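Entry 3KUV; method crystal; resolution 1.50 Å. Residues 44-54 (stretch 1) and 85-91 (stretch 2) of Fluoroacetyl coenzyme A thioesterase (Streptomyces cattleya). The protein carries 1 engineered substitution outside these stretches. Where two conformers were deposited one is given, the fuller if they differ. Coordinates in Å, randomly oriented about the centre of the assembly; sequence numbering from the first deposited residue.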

# COMPACT_ATOMS: atom_id res chain seq x y z
N PHE B 44 -0.02 -3.68 -3.07
CA PHE B 44 -1.25 -4.34 -3.50
C PHE B 44 -2.10 -4.80 -2.31
O PHE B 44 -3.34 -4.76 -2.39
CB PHE B 44 -0.97 -5.49 -4.47
CG PHE B 44 -0.55 -5.06 -5.88
CD1 PHE B 44 -1.38 -4.23 -6.64
CD2 PHE B 44 0.61 -5.60 -6.46
CE1 PHE B 44 -1.03 -3.86 -7.98
CE2 PHE B 44 0.99 -5.28 -7.75
CZ PHE B 44 0.17 -4.44 -8.53
N MET B 45 -1.46 -5.30 -1.24
CA MET B 45 -2.25 -5.62 -0.05
C MET B 45 -2.93 -4.40 0.53
O MET B 45 -4.15 -4.49 0.89
CB MET B 45 -1.39 -6.30 1.02
CG MET B 45 -2.10 -6.40 2.43
SD MET B 45 -3.58 -7.43 2.12
CE MET B 45 -2.79 -9.01 2.23
N VAL B 46 -2.26 -3.26 0.57
CA VAL B 46 -2.90 -2.02 1.04
C VAL B 46 -4.13 -1.75 0.16
O VAL B 46 -5.25 -1.48 0.69
CB VAL B 46 -1.89 -0.90 1.05
CG1 VAL B 46 -2.60 0.47 1.29
CG2 VAL B 46 -0.82 -1.09 2.16
N GLY B 47 -3.98 -1.85 -1.17
CA GLY B 47 -5.12 -1.53 -2.04
C GLY B 47 -6.27 -2.52 -1.82
O GLY B 47 -7.45 -2.17 -2.01
N LEU B 48 -5.96 -3.80 -1.56
CA LEU B 48 -7.01 -4.80 -1.36
C LEU B 48 -7.75 -4.55 -0.06
O LEU B 48 -8.99 -4.77 -0.02
CB LEU B 48 -6.32 -6.20 -1.28
CG LEU B 48 -7.33 -7.40 -1.26
CD1 LEU B 48 -8.06 -7.54 -2.64
CD2 LEU B 48 -6.53 -8.67 -0.98
N MET B 49 -7.01 -4.13 0.98
CA MET B 49 -7.72 -3.76 2.25
C MET B 49 -8.62 -2.54 2.02
O MET B 49 -9.77 -2.49 2.49
CB MET B 49 -6.63 -3.39 3.30
CG MET B 49 -6.00 -4.71 3.73
SD MET B 49 -4.61 -4.38 4.86
CE MET B 49 -4.44 -6.04 5.70
N GLU B 50 -8.17 -1.56 1.26
CA GLU B 50 -9.03 -0.43 0.91
C GLU B 50 -10.27 -0.95 0.20
O GLU B 50 -11.38 -0.50 0.48
CB GLU B 50 -8.33 0.61 0.00
CG GLU B 50 -7.19 1.31 0.72
CD GLU B 50 -6.85 2.61 -0.04
OE1 GLU B 50 -7.66 3.58 -0.11
OE2 GLU B 50 -5.72 2.71 -0.64
N TRP B 51 -10.07 -1.79 -0.81
CA TRP B 51 -11.18 -2.30 -1.60
C TRP B 51 -12.22 -2.99 -0.71
O TRP B 51 -13.44 -2.77 -0.92
CB TRP B 51 -10.57 -3.26 -2.65
CG TRP B 51 -11.53 -3.75 -3.77
CD1 TRP B 51 -12.90 -3.48 -3.92
CD2 TRP B 51 -11.17 -4.72 -4.76
NE1 TRP B 51 -13.38 -4.21 -5.05
CE2 TRP B 51 -12.36 -5.00 -5.53
CE3 TRP B 51 -9.97 -5.42 -5.04
CZ2 TRP B 51 -12.34 -5.93 -6.58
CZ3 TRP B 51 -9.96 -6.38 -6.09
CH2 TRP B 51 -11.18 -6.60 -6.86
N ALA B 52 -11.79 -3.85 0.18
CA ALA B 52 -12.71 -4.47 1.13
C ALA B 52 -13.53 -3.41 1.85
O ALA B 52 -14.75 -3.60 1.96
CB ALA B 52 -11.96 -5.33 2.13
N CYS B 53 -12.88 -2.40 2.44
CA CYS B 53 -13.62 -1.38 3.20
C CYS B 53 -14.55 -0.56 2.29
O CYS B 53 -15.69 -0.25 2.72
CB CYS B 53 -12.66 -0.49 4.00
SG CYS B 53 -11.68 -1.37 5.18
N VAL B 54 -14.12 -0.25 1.04
CA VAL B 54 -15.03 0.40 0.10
C VAL B 54 -16.31 -0.39 -0.16
O VAL B 54 -17.43 0.15 -0.20
CB VAL B 54 -14.24 0.74 -1.25
CG1 VAL B 54 -15.15 1.08 -2.40
CG2 VAL B 54 -13.13 1.84 -0.99
N THR B 85 -5.85 -17.74 -2.25
CA THR B 85 -6.92 -16.76 -2.07
C THR B 85 -6.56 -15.94 -0.81
O THR B 85 -6.41 -16.53 0.29
CB THR B 85 -8.24 -17.45 -1.82
OG1 THR B 85 -8.56 -18.32 -2.95
CG2 THR B 85 -9.40 -16.48 -1.63
N VAL B 86 -6.47 -14.64 -0.98
CA VAL B 86 -6.30 -13.74 0.17
C VAL B 86 -7.73 -13.36 0.63
O VAL B 86 -8.58 -12.86 -0.20
CB VAL B 86 -5.48 -12.50 -0.19
CG1 VAL B 86 -5.55 -11.48 1.02
CG2 VAL B 86 -4.05 -12.93 -0.42
N THR B 87 -8.06 -13.60 1.88
CA THR B 87 -9.34 -13.14 2.46
C THR B 87 -8.98 -11.97 3.38
O THR B 87 -8.22 -12.16 4.33
CB THR B 87 -10.05 -14.24 3.26
OG1 THR B 87 -10.42 -15.33 2.38
CG2 THR B 87 -11.29 -13.71 3.98
N VAL B 88 -9.58 -10.80 3.11
CA VAL B 88 -9.48 -9.66 4.00
C VAL B 88 -10.74 -9.67 4.86
O VAL B 88 -11.88 -9.77 4.30
CB VAL B 88 -9.41 -8.34 3.22
CG1 VAL B 88 -9.45 -7.13 4.16
CG2 VAL B 88 -8.08 -8.26 2.37
N THR B 89 -10.59 -9.53 6.18
CA THR B 89 -11.75 -9.29 7.08
C THR B 89 -11.66 -7.84 7.53
O THR B 89 -10.58 -7.43 8.04
CB THR B 89 -11.64 -10.23 8.29
OG1 THR B 89 -11.71 -11.59 7.79
CG2 THR B 89 -12.84 -10.05 9.23
N ALA B 90 -12.71 -7.06 7.31
CA ALA B 90 -12.74 -5.62 7.72
C ALA B 90 -13.83 -5.48 8.77
O ALA B 90 -14.96 -5.88 8.54
CB ALA B 90 -13.09 -4.74 6.57
N GLU B 91 -13.53 -4.83 9.86
CA GLU B 91 -14.47 -4.75 10.98
C GLU B 91 -14.57 -3.28 11.30
O GLU B 91 -13.58 -2.61 11.63
CB GLU B 91 -13.95 -5.52 12.14
CG GLU B 91 -15.02 -5.58 13.22
CD GLU B 91 -14.69 -6.52 14.39
OE1 GLU B 91 -13.73 -7.37 14.32
OE2 GLU B 91 -15.44 -6.41 15.40

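Val88 alone has 82 Å² covered by helix 44-54, about twice the figure for Val86 or Ala90, and it touches three helical residues: three of the six contacting residue pairs involve Val88. The helix and strand 85-91 bury 301 Å² between them, and no hydrogen bond joins them; the closest atoms of every contacting residue pair belong to apolar side chains.

The backbone arrangement is consistent with a contact made by side chains. Within the helix, the peptide groups are already paired in the i to i-4 pattern, from Leu48 N to Phe44 O at 2.9 Å through to Val54 N to Glu50 O at 2.8 Å. The strand is extended, with phi between -91° and -128° and psi between 122° and 132°. The axes approach to 8.4 Å and their N-to-C directions differ by 52°, so the elements run in broadly the same sense but cross obliquely. The register of nearest CA atoms steps four residues along the helix for every two along the strand: Met45 CA to Val86 CA is 9.1 Å, Met49 CA to Val88 CA is 6.4 Å, and Cys53 CA to Ala90 CA is 6.3 Å. The backbones are therefore wider apart at the Met45 end, where longer side chains span the gap.

Alternation along the strand selects the residues that can take part. The CA-to-CB bonds of Val86, Val88 and Ala90 point toward the helix, whereas those of Thr87, Thr89 and Glu91 point away, which leaves an apolar face against the helix. On the helix, Leu48 and Ala52 point toward the strand; they are four residues apart, roughly one turn, and so fall on the same side.

At the wide end, Leu48 reaches across with chi1 in t and chi2 in p, placing one methyl against two valines: Leu48 CD2 lies 3.6 Å from Val86 CG1 and 3.7 Å from Val88 CG2. Met45 adds to the cover of Val86. Its CA-to-CB bond points sideways, but the end of the chain comes nearer, and Met45 CE stands 3.9 Å from Val86 CG1; the residue was deposited in two conformers, so this distance describes the one given.

Farther along, where the backbones are closer, a short side chain suffices. Ala52 CB sits 3.7 Å from Val88 CG1, and that same methyl is approached more loosely by Met49, with Met49 CG to Val88 CG1 at 4.2 Å. For Val88, at chi1 174° (t), CG2 is nearest Leu48 and CG1 nearest Ala52, while Met49 CG lies almost equally far from the two. At the narrow end, Cys53 SG lies 3.9 Å from Ala90 CB, a van der Waals contact between a polarizable sulfur and a methyl group. Such contacts rest on dispersion and on the exclusion of water, in keeping with the buried state of all the residues that meet here.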